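Local atomic coordinates of phosphoribosylaminoimidazole-succinocarboxamide synthase (Ehrlichia chaffeensis str. Arkansas, PDB entry 3KRE), a protein that catalyses the ATP-dependent joining of L-aspartate to carboxyaminoimidazole ribonucleotide, giving SAICAR in de novo purine biosynthesis. Residues 73-76 with 77-81. Residues are numbered along the deposited sequence; the frame is centred on the assembly and turned at random. Where two conformers were deposited one is given.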
loop_
_atom_site.group_PDB
_atom_site.type_symbol
_atom_site.label_atom_id
_atom_site.label_comp_id
_atom_site.label_asym_id
_atom_site.label_seq_id
_atom_site.Cartn_x
_atom_site.Cartn_y
_atom_site.Cartn_z
ATOM N N TYR A 73 -1.164 1.559 -12.667
ATOM C CA TYR A 73 -0.623 2.867 -13.059
ATOM C C TYR A 73 -0.284 3.760 -11.865
ATOM O O TYR A 73 0.789 4.354 -11.825
ATOM C CB TYR A 73 -1.559 3.600 -13.991
ATOM C CG TYR A 73 -1.701 2.967 -15.362
ATOM C CD1 TYR A 73 -0.585 2.421 -16.007
ATOM C CD2 TYR A 73 -2.899 3.011 -16.044
ATOM C CE1 TYR A 73 -0.680 1.893 -17.259
ATOM C CE2 TYR A 73 -3.016 2.478 -17.318
ATOM C CZ TYR A 73 -1.887 1.906 -17.915
ATOM O OH TYR A 73 -1.913 1.379 -19.200
ATOM N N ILE A 74 -1.176 3.842 -10.891
ATOM C CA ILE A 74 -0.925 4.660 -9.710
ATOM C C ILE A 74 0.269 4.122 -8.918
ATOM O O ILE A 74 1.155 4.890 -8.523
ATOM C CB ILE A 74 -2.180 4.758 -8.782
ATOM C CG1 ILE A 74 -3.244 5.550 -9.487
ATOM C CG2 ILE A 74 -1.821 5.416 -7.440
ATOM C CD1 ILE A 74 -4.706 5.401 -8.880
ATOM N N SER A 75 0.312 2.826 -8.699
ATOM C CA SER A 75 1.420 2.242 -7.913
ATOM C C SER A 75 2.788 2.383 -8.588
ATOM O O SER A 75 3.779 2.793 -7.948
ATOM C CB SER A 75 1.113 0.776 -7.582
ATOM O OG SER A 75 2.011 0.303 -6.606
ATOM N N SER A 76 2.860 2.041 -9.878
ATOM C CA SER A 76 4.090 2.232 -10.626
ATOM C C SER A 76 4.531 3.706 -10.563
ATOM O O SER A 76 5.708 3.973 -10.340
ATOM C CB SER A 76 3.930 1.740 -12.069
ATOM O OG SER A 76 2.866 2.394 -12.736
ATOM N N PHE A 77 3.578 4.638 -10.729
ATOM C CA PHE A 77 3.863 6.052 -10.656
ATOM C C PHE A 77 4.451 6.445 -9.313
ATOM O O PHE A 77 5.468 7.141 -9.253
ATOM C CB PHE A 77 2.588 6.879 -10.957
ATOM C CG PHE A 77 2.796 8.350 -10.919
ATOM C CD1 PHE A 77 3.260 9.035 -12.045
ATOM C CD2 PHE A 77 2.548 9.058 -9.759
ATOM C CE1 PHE A 77 3.442 10.393 -12.008
ATOM C CE2 PHE A 77 2.752 10.394 -9.706
ATOM C CZ PHE A 77 3.194 11.074 -10.827
ATOM N N LEU A 78 3.764 6.070 -8.236
ATOM C CA LEU A 78 4.206 6.400 -6.875
ATOM C C LEU A 78 5.505 5.676 -6.461
ATOM O O LEU A 78 6.377 6.276 -5.796
ATOM C CB LEU A 78 3.079 6.119 -5.867
ATOM C CG LEU A 78 1.838 7.047 -6.019
ATOM C CD1 LEU A 78 0.731 6.624 -5.051
ATOM C CD2 LEU A 78 2.113 8.621 -5.912
ATOM N N MET A 79 5.676 4.432 -6.897
ATOM C CA MET A 79 6.950 3.741 -6.659
ATOM C C MET A 79 8.112 4.563 -7.256
ATOM O O MET A 79 9.117 4.813 -6.598
ATOM C CB MET A 79 6.947 2.321 -7.278
ATOM C CG MET A 79 6.062 1.262 -6.567
ATOM S SD MET A 79 6.907 0.524 -5.162
ATOM C CE MET A 79 5.578 -0.396 -4.374
ATOM N N LYS A 80 7.961 4.997 -8.505
ATOM C CA LYS A 80 8.969 5.786 -9.155
ATOM C C LYS A 80 9.212 7.127 -8.464
ATOM O O LYS A 80 10.356 7.538 -8.356
ATOM C CB LYS A 80 8.621 5.975 -10.635
ATOM C CG LYS A 80 9.544 6.874 -11.393
ATOM C CD LYS A 80 11.000 6.333 -11.420
ATOM C CE LYS A 80 11.791 6.938 -12.562
ATOM N NZ LYS A 80 11.928 8.419 -12.382
ATOM N N LYS A 81 8.156 7.800 -7.995
ATOM C CA LYS A 81 8.337 9.001 -7.181
ATOM C C LYS A 81 9.150 8.746 -5.922
ATOM O O LYS A 81 9.988 9.559 -5.537
ATOM C CB LYS A 81 6.985 9.589 -6.830
ATOM C CG LYS A 81 6.247 10.243 -8.000
ATOM C CD LYS A 81 7.075 11.341 -8.600
ATOM C CE LYS A 81 6.340 12.100 -9.664
ATOM N NZ LYS A 81 6.923 13.474 -9.791
#
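Tyr73 O accepts the amide of Phe77 at 3.0 Å between Tyr73 O and Phe77 N, one of four successive i to i+4 bonds joining 73-76 to 77-80 within helix 67-84. Its donor stands 29° off the carbonyl plane, and Phe77 CB lies close to the same oxygen. Ile74 O receives Leu78 N at 2.9 Å, with a nearly straight N-H...O angle of 168°. Ile74 also makes the one apolar side-chain contact between 73-76 and 77-81: its CG2 methyl, anti to the backbone N, runs alongside Leu78, and Ile74 CG2 meets Leu78 CD1 at 3.7 Å. The two side chains point the same way, both reaching Leu257 of helix 246-257, while Leu78 also packs on Leu183, Leu186 and Phe187 of helix 166-189. Ser75 O takes the shortest of the four bonds, 2.7 Å to Met79 N, with the donor almost in line with the C=O. Met79 CG comes close to the oxygen of that carbonyl, 3.1 Å from Ser75 O; chi1 of -72° sets CG beside the backbone N, and a bend at chi2 turns the thioether onward. Ser75 OG hydrogen-bonds to Ile218 N, joining the helix to a loop. Ser76 O accepts Lys80 N at 3.1 Å. In the conformer given here, Ser76 OG folds back to hydrogen-bond Asn72 O, with Tyr73 O a competing, undecided acceptor. Lys80 bends toward a salt bridge with Asp84. Main-chain bonds thus satisfy the buried carbonyls of 74-76, and backbone partners for the hydroxyls, for Ser76 in this conformer, let both serines sit buried beside Ile74, Leu78 and Met79.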